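Local coordinates for mitochondrial RNA-binding protein 2 (Trypanosoma brucei, PDB 2GIA), which probably binds guide RNA and mRNA, working with its partner MRP1 as a matchmaker that brings the two together for mitochondrial RNA editing, at residues V48-D53 and W164-D169; G59-V64 and D74-A79; R104-L109 and R178-A183. One frame throughout, in Å; residues are numbered along the deposited sequence.

Overall arrangement
The chain holds two four-stranded antiparallel sheets and helices, in the manner of the Whirly/PC4-like family to which the MRP proteins belong. Contact 2 is the hairpin pairing inside the first sheet; contact 1 lays the first strand of that sheet against the last strand of the second. Their centres are 8 Å apart, and two hydrogen bonds join them: Asn-52 N to Gln-78 OE1 at 2.6 Å, and Val-48 N to Leu-62 O at 2.7 Å, the latter pairing strands 45-50 and 60-67. Contact 3 packs the helices that follow the two sheets, its centre about 19 Å from that of contact 1 and 21 Å from that of contact 2. It still meets contact 2, where Val-64 CG1 is 3.6 Å from Phe-179 CE1.

Contact 1 of 3, residues V48-D53 and W164-D169; sequences VVHWND and WTVEFD
The imidazole of His-50 presents its edge to strand 164-168, with Glu-167 O lying close to the ring plane, while Val-166 CG1 approaches obliquely. The ring of Phe-168 receives Val-48 CG2 obliquely, CE1 being 3.8 Å from that methyl as the two side chains cross at about a right angle. Of the indoles, Trp-51 carries Val-49 CG1 over one face, toward the rim, and Trp-164 has Val-166 CG2 at its edge.

His-50 NE2 donates to Glu-167 O at 3.0 Å, with an N-H...O angle of 159°, and arrives within the carbonyl plane. CG standing anti to the carbonyl carbon (chi1 -62°) places the ring. NE2 thus makes the bond to the other strand, while ND1 is at best weakly steadied by its own backbone, at Val-49 O. Glu-167 meets the histidine through its backbone oxygen; its side chain leads away and OE1 bonds to Thr-138 OG1.

Val-48 CG1, anti to the backbone N, meets Val-166 CG1 tip to tip at 3.9 Å. These valines, short and beta-branched, suit a place where strands cross at 108°, their axes 8.7 Å apart at the closest. Leu-62 packs on Val-166 and Phe-168 as well.

The well-formed NE2 bond implies a proton on NE2; the poor ND1 bond makes a doubly protonated ring at most possible. The result is one polar clasp beside an otherwise apolar junction between the sheets.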
loop_
_atom_site.group_PDB
_atom_site.type_symbol
_atom_site.label_atom_id
_atom_site.label_comp_id
_atom_site.label_asym_id
_atom_site.label_seq_id
_atom_site.Cartn_x
_atom_site.Cartn_y
_atom_site.Cartn_z
ATOM N N VAL D 48 -20.321 -4.468 -6.999
ATOM C CA VAL D 48 -20.325 -3.723 -8.259
ATOM C C VAL D 48 -21.842 -3.699 -8.521
ATOM O O VAL D 48 -22.444 -4.710 -8.877
ATOM C CB VAL D 48 -19.570 -4.454 -9.393
ATOM C CG1 VAL D 48 -19.789 -3.701 -10.761
ATOM C CG2 VAL D 48 -18.048 -4.465 -9.091
ATOM N N VAL D 49 -22.448 -2.531 -8.310
ATOM C CA VAL D 49 -23.891 -2.382 -8.394
ATOM C C VAL D 49 -24.369 -1.747 -9.691
ATOM O O VAL D 49 -23.977 -0.633 -10.030
ATOM C CB VAL D 49 -24.382 -1.559 -7.186
ATOM C CG1 VAL D 49 -25.904 -1.645 -7.062
ATOM C CG2 VAL D 49 -23.702 -2.048 -5.901
ATOM N N HIS D 50 -25.219 -2.465 -10.413
ATOM C CA HIS D 50 -25.751 -1.970 -11.682
ATOM C C HIS D 50 -27.284 -2.138 -11.740
ATOM O O HIS D 50 -27.818 -2.854 -12.596
ATOM C CB HIS D 50 -25.094 -2.708 -12.855
ATOM C CG HIS D 50 -23.606 -2.513 -12.942
ATOM N ND1 HIS D 50 -22.975 -1.357 -12.516
ATOM C CD2 HIS D 50 -22.637 -3.290 -13.482
ATOM C CE1 HIS D 50 -21.686 -1.429 -12.801
ATOM N NE2 HIS D 50 -21.453 -2.593 -13.389
ATOM N N TRP D 51 -27.960 -1.501 -10.789
ATOM C CA TRP D 51 -29.416 -1.531 -10.673
ATOM C C TRP D 51 -30.077 -0.818 -11.846
ATOM O O TRP D 51 -29.515 0.099 -12.443
ATOM C CB TRP D 51 -29.859 -0.808 -9.408
ATOM C CG TRP D 51 -29.454 -1.418 -8.118
ATOM C CD1 TRP D 51 -29.123 -0.749 -6.981
ATOM C CD2 TRP D 51 -29.449 -2.804 -7.786
ATOM N NE1 TRP D 51 -28.919 -1.632 -5.952
ATOM C CE2 TRP D 51 -29.111 -2.903 -6.417
ATOM C CE3 TRP D 51 -29.697 -3.975 -8.507
ATOM C CZ2 TRP D 51 -29.013 -4.130 -5.751
ATOM C CZ3 TRP D 51 -29.603 -5.197 -7.845
ATOM C CH2 TRP D 51 -29.264 -5.260 -6.478
ATOM N N ASN D 52 -31.298 -1.232 -12.146
ATOM C CA ASN D 52 -32.058 -0.621 -13.216
ATOM C C ASN D 52 -33.531 -0.894 -12.971
ATOM O O ASN D 52 -34.037 -1.926 -13.391
ATOM C CB ASN D 52 -31.647 -1.195 -14.569
ATOM C CG ASN D 52 -32.410 -0.556 -15.718
ATOM O OD1 ASN D 52 -32.419 0.664 -15.866
ATOM N ND2 ASN D 52 -33.054 -1.379 -16.535
ATOM N N ASP D 53 -34.205 0.011 -12.264
ATOM C CA ASP D 53 -35.634 -0.159 -11.991
ATOM C C ASP D 53 -36.380 0.000 -13.309
ATOM O O ASP D 53 -37.304 -0.762 -13.605
ATOM C CB ASP D 53 -36.153 0.894 -11.001
ATOM C CG ASP D 53 -35.515 0.784 -9.630
ATOM O OD1 ASP D 53 -35.311 -0.348 -9.131
ATOM O OD2 ASP D 53 -35.229 1.845 -9.045
ATOM N N TRP D 164 -23.453 -13.990 -18.989
ATOM C CA TRP D 164 -23.555 -12.710 -18.296
ATOM C C TRP D 164 -22.290 -11.884 -18.493
ATOM O O TRP D 164 -21.224 -12.437 -18.755
ATOM C CB TRP D 164 -23.821 -12.946 -16.809
ATOM C CG TRP D 164 -22.832 -13.875 -16.129
ATOM C CD1 TRP D 164 -22.803 -15.252 -16.181
ATOM C CD2 TRP D 164 -21.793 -13.487 -15.214
ATOM N NE1 TRP D 164 -21.816 -15.735 -15.344
ATOM C CE2 TRP D 164 -21.181 -14.679 -14.748
ATOM C CE3 TRP D 164 -21.320 -12.251 -14.754
ATOM C CZ2 TRP D 164 -20.123 -14.659 -13.822
ATOM C CZ3 TRP D 164 -20.274 -12.235 -13.836
ATOM C CH2 TRP D 164 -19.683 -13.433 -13.385
ATOM N N THR D 165 -22.427 -10.565 -18.369
ATOM C CA THR D 165 -21.315 -9.618 -18.556
ATOM C C THR D 165 -21.379 -8.553 -17.474
ATOM O O THR D 165 -22.474 -8.082 -17.142
ATOM C CB THR D 165 -21.428 -8.844 -19.912
ATOM O OG1 THR D 165 -21.406 -9.762 -21.005
ATOM C CG2 THR D 165 -20.256 -7.892 -20.097
ATOM N N VAL D 166 -20.218 -8.160 -16.939
ATOM C CA VAL D 166 -20.180 -7.093 -15.938
ATOM C C VAL D 166 -19.125 -6.092 -16.402
ATOM O O VAL D 166 -17.968 -6.456 -16.592
ATOM C CB VAL D 166 -19.816 -7.612 -14.522
ATOM C CG1 VAL D 166 -19.687 -6.430 -13.542
ATOM C CG2 VAL D 166 -20.910 -8.552 -14.014
ATOM N N GLU D 167 -19.545 -4.850 -16.619
ATOM C CA GLU D 167 -18.657 -3.783 -17.041
ATOM C C GLU D 167 -18.069 -3.136 -15.772
ATOM O O GLU D 167 -18.772 -2.936 -14.778
ATOM C CB GLU D 167 -19.430 -2.688 -17.809
ATOM C CG GLU D 167 -20.052 -3.113 -19.158
ATOM C CD GLU D 167 -19.037 -3.708 -20.114
ATOM O OE1 GLU D 167 -17.816 -3.449 -19.973
ATOM O OE2 GLU D 167 -19.457 -4.440 -21.024
ATOM N N PHE D 168 -16.792 -2.809 -15.818
ATOM C CA PHE D 168 -16.141 -2.154 -14.699
ATOM C C PHE D 168 -15.717 -0.775 -15.192
ATOM O O PHE D 168 -14.843 -0.697 -16.060
ATOM C CB PHE D 168 -14.880 -2.927 -14.281
ATOM C CG PHE D 168 -15.162 -4.197 -13.527
ATOM C CD1 PHE D 168 -14.932 -4.268 -12.145
ATOM C CD2 PHE D 168 -15.668 -5.319 -14.194
ATOM C CE1 PHE D 168 -15.207 -5.452 -11.443
ATOM C CE2 PHE D 168 -15.953 -6.509 -13.508
ATOM C CZ PHE D 168 -15.722 -6.583 -12.134
ATOM N N ASP D 169 -16.316 0.291 -14.678
ATOM C CA ASP D 169 -15.880 1.631 -15.085
ATOM C C ASP D 169 -14.557 1.988 -14.363
ATOM O O ASP D 169 -13.943 1.134 -13.725
ATOM C CB ASP D 169 -16.982 2.697 -14.845
ATOM C CG ASP D 169 -17.254 2.989 -13.362
ATOM O OD1 ASP D 169 -16.467 2.582 -12.482
ATOM O OD2 ASP D 169 -18.275 3.657 -13.073
#

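Contact 2 of 3, residues G59-V64 and D74-A79; sequences GHLLRV and DYHRQA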
loop_
_atom_site.group_PDB
_atom_site.type_symbol
_atom_site.label_atom_id
_atom_site.label_comp_id
_atom_site.label_asym_id
_atom_site.label_seq_id
_atom_site.Cartn_x
_atom_site.Cartn_y
_atom_site.Cartn_z
ATOM N N GLY D 59 -30.940 -5.155 -14.686
ATOM C CA GLY D 59 -30.196 -4.752 -13.506
ATOM C C GLY D 59 -29.514 -5.952 -12.862
ATOM O O GLY D 59 -30.089 -7.036 -12.782
ATOM N N HIS D 60 -28.279 -5.771 -12.404
ATOM C CA HIS D 60 -27.551 -6.866 -11.783
ATOM C C HIS D 60 -26.580 -6.355 -10.712
ATOM O O HIS D 60 -26.302 -5.152 -10.616
ATOM C CB HIS D 60 -26.766 -7.688 -12.837
ATOM C CG HIS D 60 -25.839 -6.864 -13.679
ATOM N ND1 HIS D 60 -26.228 -6.277 -14.864
ATOM C CD2 HIS D 60 -24.550 -6.494 -13.483
ATOM C CE1 HIS D 60 -25.220 -5.579 -15.361
ATOM N NE2 HIS D 60 -24.192 -5.693 -14.541
ATOM N N LEU D 61 -26.110 -7.294 -9.907
ATOM C CA LEU D 61 -25.164 -7.017 -8.841
ATOM C C LEU D 61 -24.072 -8.083 -8.869
ATOM O O LEU D 61 -24.362 -9.295 -8.978
ATOM C CB LEU D 61 -25.863 -7.059 -7.475
ATOM C CG LEU D 61 -24.978 -7.170 -6.221
ATOM C CD1 LEU D 61 -24.198 -5.858 -5.960
ATOM C CD2 LEU D 61 -25.871 -7.487 -5.034
ATOM N N LEU D 62 -22.819 -7.637 -8.803
ATOM C CA LEU D 62 -21.711 -8.577 -8.721
ATOM C C LEU D 62 -21.042 -8.262 -7.402
ATOM O O LEU D 62 -20.673 -7.097 -7.147
ATOM C CB LEU D 62 -20.695 -8.385 -9.855
ATOM C CG LEU D 62 -19.511 -9.377 -9.806
ATOM C CD1 LEU D 62 -19.977 -10.787 -10.179
ATOM C CD2 LEU D 62 -18.443 -8.944 -10.780
ATOM N N ARG D 63 -20.947 -9.266 -6.529
ATOM C CA ARG D 63 -20.262 -9.057 -5.276
ATOM C C ARG D 63 -18.955 -9.807 -5.495
ATOM O O ARG D 63 -18.949 -10.928 -6.052
ATOM C CB ARG D 63 -21.050 -9.629 -4.108
ATOM C CG ARG D 63 -22.419 -8.925 -3.877
ATOM C CD ARG D 63 -22.999 -9.279 -2.497
ATOM N NE ARG D 63 -22.189 -8.676 -1.437
ATOM C CZ ARG D 63 -21.521 -9.336 -0.490
ATOM N NH1 ARG D 63 -21.544 -10.664 -0.429
ATOM N NH2 ARG D 63 -20.823 -8.658 0.413
ATOM N N VAL D 64 -17.847 -9.164 -5.130
ATOM C CA VAL D 64 -16.515 -9.763 -5.288
ATOM C C VAL D 64 -16.005 -10.017 -3.899
ATOM O O VAL D 64 -15.889 -9.093 -3.099
ATOM C CB VAL D 64 -15.512 -8.818 -6.015
ATOM C CG1 VAL D 64 -14.145 -9.484 -6.122
ATOM C CG2 VAL D 64 -16.043 -8.461 -7.399
ATOM N N ASP D 74 -19.737 -13.430 -7.145
ATOM C CA ASP D 74 -21.154 -13.809 -6.971
ATOM C C ASP D 74 -22.029 -12.912 -7.840
ATOM O O ASP D 74 -22.223 -11.720 -7.539
ATOM C CB ASP D 74 -21.603 -13.667 -5.519
ATOM C CG ASP D 74 -21.173 -14.829 -4.641
ATOM O OD1 ASP D 74 -20.649 -15.824 -5.145
ATOM O OD2 ASP D 74 -21.369 -14.745 -3.409
ATOM N N TYR D 75 -22.557 -13.464 -8.934
ATOM C CA TYR D 75 -23.409 -12.680 -9.816
ATOM C C TYR D 75 -24.902 -12.800 -9.462
ATOM O O TYR D 75 -25.424 -13.914 -9.283
ATOM C CB TYR D 75 -23.182 -13.102 -11.256
ATOM C CG TYR D 75 -24.006 -12.311 -12.225
ATOM C CD1 TYR D 75 -25.291 -12.732 -12.576
ATOM C CD2 TYR D 75 -23.518 -11.122 -12.782
ATOM C CE1 TYR D 75 -26.071 -11.993 -13.456
ATOM C CE2 TYR D 75 -24.280 -10.383 -13.673
ATOM C CZ TYR D 75 -25.564 -10.826 -14.005
ATOM O OH TYR D 75 -26.335 -10.097 -14.877
ATOM N N HIS D 76 -25.566 -11.650 -9.360
ATOM C CA HIS D 76 -26.986 -11.550 -9.014
ATOM C C HIS D 76 -27.784 -10.756 -10.054
ATOM O O HIS D 76 -27.265 -9.818 -10.656
ATOM C CB HIS D 76 -27.188 -10.796 -7.701
ATOM C CG HIS D 76 -26.324 -11.272 -6.579
ATOM N ND1 HIS D 76 -26.842 -11.827 -5.434
ATOM C CD2 HIS D 76 -24.982 -11.226 -6.403
ATOM C CE1 HIS D 76 -25.859 -12.098 -4.596
ATOM N NE2 HIS D 76 -24.719 -11.743 -5.160
ATOM N N ARG D 77 -29.060 -11.119 -10.228
ATOM C CA ARG D 77 -29.961 -10.384 -11.121
ATOM C C ARG D 77 -30.810 -9.531 -10.187
ATOM O O ARG D 77 -31.048 -9.925 -9.049
ATOM C CB ARG D 77 -30.870 -11.346 -11.886
ATOM C CG ARG D 77 -31.788 -12.125 -10.970
ATOM C CD ARG D 77 -32.417 -13.325 -11.680
ATOM N NE ARG D 77 -33.095 -14.188 -10.715
ATOM C CZ ARG D 77 -33.141 -15.511 -10.800
ATOM N NH1 ARG D 77 -32.553 -16.135 -11.821
ATOM N NH2 ARG D 77 -33.741 -16.211 -9.845
ATOM N N GLN D 78 -31.252 -8.363 -10.645
ATOM C CA GLN D 78 -32.077 -7.499 -9.804
ATOM C C GLN D 78 -33.397 -8.238 -9.602
ATOM O O GLN D 78 -33.938 -8.770 -10.563
ATOM C CB GLN D 78 -32.319 -6.156 -10.495
ATOM C CG GLN D 78 -33.070 -5.131 -9.632
ATOM C CD GLN D 78 -32.902 -3.717 -10.146
ATOM O OE1 GLN D 78 -32.214 -3.487 -11.142
ATOM N NE2 GLN D 78 -33.522 -2.755 -9.465
ATOM N N ALA D 79 -33.887 -8.302 -8.362
ATOM C CA ALA D 79 -35.140 -8.999 -8.066
ATOM C C ALA D 79 -36.354 -8.100 -8.288
ATOM O O ALA D 79 -37.157 -8.332 -9.192
ATOM C CB ALA D 79 -35.134 -9.506 -6.633
HETATM O O HOH W 1 -22.924 -12.563 -2.303
#
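Gly-59 opens the pairing by accepting from Gln-78 N at 2.8 Å from its O, the donor standing above the carbonyl plane. Gln-78 OE1 lies 3.4 Å from Gly-59 CA, on the side that a CB would occupy; glycine, having none, leaves room for the amide oxygen, which also accepts from Asn-52 N.

His-60 makes a non-hydrogen-bonded pair with Arg-77. Its CG takes the crowded position between backbone N and carbonyl carbon (chi1 55°), and its ring lies nearly parallel to that of Tyr-75, planes at 23°, but slid so far that the two barely overlap. The phenol oxygen reaches the root of the histidine, OH being 3.2 Å from His-60 CB.

Leu-61 and His-76 form a hydrogen-bonded pair, each amide donating to the other's carbonyl. Their side chains run alongside each other in the same direction, and Leu-61 CD2 sits over one face of the imidazole, 4.2 Å from its centroid, in a CH-pi contact.

On the opposite face of the sheet Leu-62 CD1 lies at the edge of the Tyr-75 ring, near its plane and against the root of the side chain, 4.1 Å from Tyr-75 CB and 3.6 Å from Asp-74 O. This aliphatic-aromatic pair faces strand 160-168, packing with Val-166.

Arg-63 closes the series with two straight backbone bonds to Asp-74. Its bent chain passes His-76, CG being 3.9 Å from His-76 NE2.

One water accepts from Arg-63 NH1 and donates to Asp-74 OD2, with a weak bond to His-76 NE2; Ser-94 holds Asp-74 OD1. Arg-63 is thus salt-bridged directly to Asp-47 but linked to Asp-74 through water, and arginine and aspartate could push the histidine's ionisation in opposite directions.

Contact 3 of 3, residues R104-L109 and R178-A183; sequences RFLAVL and RFLTQA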
loop_
_atom_site.group_PDB
_atom_site.type_symbol
_atom_site.label_atom_id
_atom_site.label_comp_id
_atom_site.label_asym_id
_atom_site.label_seq_id
_atom_site.Cartn_x
_atom_site.Cartn_y
_atom_site.Cartn_z
ATOM N N ARG D 104 -2.981 -12.922 -12.660
ATOM C CA ARG D 104 -3.370 -12.795 -14.089
ATOM C C ARG D 104 -4.393 -11.694 -14.306
ATOM O O ARG D 104 -4.353 -11.020 -15.326
ATOM C CB ARG D 104 -3.947 -14.112 -14.647
ATOM C CG ARG D 104 -2.842 -15.209 -14.727
ATOM C CD ARG D 104 -3.407 -16.521 -15.292
ATOM N NE ARG D 104 -2.386 -17.558 -15.360
ATOM C CZ ARG D 104 -1.630 -17.820 -16.431
ATOM N NH1 ARG D 104 -1.757 -17.124 -17.568
ATOM N NH2 ARG D 104 -0.746 -18.809 -16.368
ATOM N N PHE D 105 -5.320 -11.540 -13.360
ATOM C CA PHE D 105 -6.283 -10.442 -13.425
ATOM C C PHE D 105 -5.520 -9.139 -13.185
ATOM O O PHE D 105 -5.757 -8.151 -13.875
ATOM C CB PHE D 105 -7.361 -10.611 -12.358
ATOM C CG PHE D 105 -8.562 -11.423 -12.843
ATOM C CD1 PHE D 105 -9.725 -10.779 -13.246
ATOM C CD2 PHE D 105 -8.494 -12.805 -12.916
ATOM C CE1 PHE D 105 -10.836 -11.534 -13.726
ATOM C CE2 PHE D 105 -9.590 -13.573 -13.390
ATOM C CZ PHE D 105 -10.745 -12.929 -13.791
ATOM N N LEU D 106 -4.604 -9.131 -12.206
ATOM C CA LEU D 106 -3.839 -7.912 -11.928
ATOM C C LEU D 106 -3.072 -7.506 -13.173
ATOM O O LEU D 106 -2.960 -6.306 -13.499
ATOM C CB LEU D 106 -2.865 -8.121 -10.716
ATOM C CG LEU D 106 -3.636 -8.066 -9.374
ATOM C CD1 LEU D 106 -2.719 -8.580 -8.239
ATOM C CD2 LEU D 106 -4.108 -6.622 -9.062
ATOM N N ALA D 107 -2.524 -8.499 -13.887
ATOM C CA ALA D 107 -1.750 -8.161 -15.075
ATOM C C ALA D 107 -2.600 -7.402 -16.104
ATOM O O ALA D 107 -2.085 -6.523 -16.796
ATOM C CB ALA D 107 -1.119 -9.424 -15.700
ATOM N N VAL D 108 -3.892 -7.723 -16.187
ATOM C CA VAL D 108 -4.768 -7.028 -17.126
ATOM C C VAL D 108 -5.069 -5.615 -16.595
ATOM O O VAL D 108 -4.932 -4.633 -17.327
ATOM C CB VAL D 108 -6.093 -7.822 -17.367
ATOM C CG1 VAL D 108 -7.101 -6.973 -18.203
ATOM C CG2 VAL D 108 -5.772 -9.162 -18.105
ATOM N N LEU D 109 -5.430 -5.509 -15.316
ATOM C CA LEU D 109 -5.732 -4.212 -14.704
ATOM C C LEU D 109 -4.533 -3.260 -14.772
ATOM O O LEU D 109 -4.697 -2.060 -14.919
ATOM C CB LEU D 109 -6.136 -4.417 -13.216
ATOM C CG LEU D 109 -7.460 -5.188 -13.053
ATOM C CD1 LEU D 109 -7.662 -5.787 -11.648
ATOM C CD2 LEU D 109 -8.577 -4.213 -13.341
ATOM N N ARG D 178 -7.329 -2.718 -6.296
ATOM C CA ARG D 178 -6.907 -2.621 -4.873
ATOM C C ARG D 178 -7.351 -3.860 -4.096
ATOM O O ARG D 178 -6.637 -4.356 -3.218
ATOM C CB ARG D 178 -7.477 -1.348 -4.211
ATOM C CG ARG D 178 -7.003 -0.030 -4.891
ATOM C CD ARG D 178 -5.489 -0.075 -5.240
ATOM N NE ARG D 178 -4.592 -0.256 -4.074
ATOM C CZ ARG D 178 -3.306 -0.627 -4.156
ATOM N NH1 ARG D 178 -2.748 -0.879 -5.349
ATOM N NH2 ARG D 178 -2.543 -0.668 -3.057
ATOM N N PHE D 179 -8.556 -4.339 -4.394
ATOM C CA PHE D 179 -9.069 -5.523 -3.723
ATOM C C PHE D 179 -8.152 -6.726 -3.978
ATOM O O PHE D 179 -7.763 -7.415 -3.037
ATOM C CB PHE D 179 -10.488 -5.854 -4.220
ATOM C CG PHE D 179 -11.060 -7.112 -3.584
ATOM C CD1 PHE D 179 -10.938 -8.345 -4.225
ATOM C CD2 PHE D 179 -11.713 -7.055 -2.364
ATOM C CE1 PHE D 179 -11.473 -9.495 -3.653
ATOM C CE2 PHE D 179 -12.266 -8.199 -1.767
ATOM C CZ PHE D 179 -12.149 -9.429 -2.419
ATOM N N LEU D 180 -7.817 -6.973 -5.247
ATOM C CA LEU D 180 -6.933 -8.076 -5.601
ATOM C C LEU D 180 -5.552 -7.850 -5.001
ATOM O O LEU D 180 -4.875 -8.805 -4.597
ATOM C CB LEU D 180 -6.793 -8.211 -7.127
ATOM C CG LEU D 180 -8.109 -8.695 -7.774
ATOM C CD1 LEU D 180 -7.932 -8.812 -9.243
ATOM C CD2 LEU D 180 -8.550 -10.048 -7.169
ATOM N N THR D 181 -5.100 -6.600 -4.977
ATOM C CA THR D 181 -3.777 -6.320 -4.352
ATOM C C THR D 181 -3.810 -6.736 -2.876
ATOM O O THR D 181 -2.866 -7.400 -2.382
ATOM C CB THR D 181 -3.433 -4.838 -4.498
ATOM O OG1 THR D 181 -3.148 -4.581 -5.894
ATOM C CG2 THR D 181 -2.167 -4.462 -3.643
ATOM N N GLN D 182 -4.875 -6.348 -2.158
ATOM C CA GLN D 182 -4.999 -6.758 -0.732
ATOM C C GLN D 182 -5.123 -8.295 -0.646
ATOM O O GLN D 182 -4.475 -8.908 0.180
ATOM C CB GLN D 182 -6.250 -6.160 -0.084
ATOM C CG GLN D 182 -6.116 -4.643 0.131
ATOM C CD GLN D 182 -5.238 -4.348 1.330
ATOM O OE1 GLN D 182 -5.648 -4.515 2.477
ATOM N NE2 GLN D 182 -4.038 -3.930 1.072
ATOM N N ALA D 183 -5.954 -8.922 -1.495
ATOM C CA ALA D 183 -6.083 -10.389 -1.389
ATOM C C ALA D 183 -4.726 -11.092 -1.593
ATOM O O ALA D 183 -4.383 -12.040 -0.845
ATOM C CB ALA D 183 -7.119 -10.923 -2.402
#
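Leu-180 and Leu-106 slide past each other in opposite directions, as expected of residues facing one another from helices that run roughly antiparallel, at 143°. Leu-106 CD2 lies against the root of its partner, 3.7 Å from Leu-180 CB, with CG of Leu-106 close behind. Each leucine has CG anti to the carbonyl carbon and an extended second torsion, which carries the branched end away from its own helix and across the interface. The two CA atoms are the nearest across the segments, 7.0 Å apart, although the axes stay 10.1 Å apart.

Leu-180 reaches across to helix 101-109 with CD1. That methyl comes 3.6 Å from Phe-105 CB, touching the base of the phenylalanine, whose ring turns away and meets Phe-127. On another side the same CD1 lies 3.9 Å from Leu-109 CD1, the two leucines crossing at about a right angle. Leu-180 is thus held between Phe-105, Leu-106 and Leu-109, residues one helical turn apart or adjacent on the face of helix 101-109 that looks toward helix 170-187. Leucine suits both partners, being long enough to cross the interface and branched enough to fill it.

Thr-181 supplies the flank. Its OG1 is 3.9 Å from Leu-106 CD2, the side chains crossing at about a right angle.

One chain of mitochondrial RNA-binding protein 1 reaches this flank, its His-137 packing on Leu-106 and Thr-181, while Asp-144 of another forms a salt bridge with Arg-178. The contact is almost wholly apolar; the one polar atom at it, Thr-181 OG1, is already bonded to Gln-177 O, one turn back. With neither hydrogen bond nor charge pair between the segments, the fit of the leucine methyls and the burial of apolar surface hold the helices together.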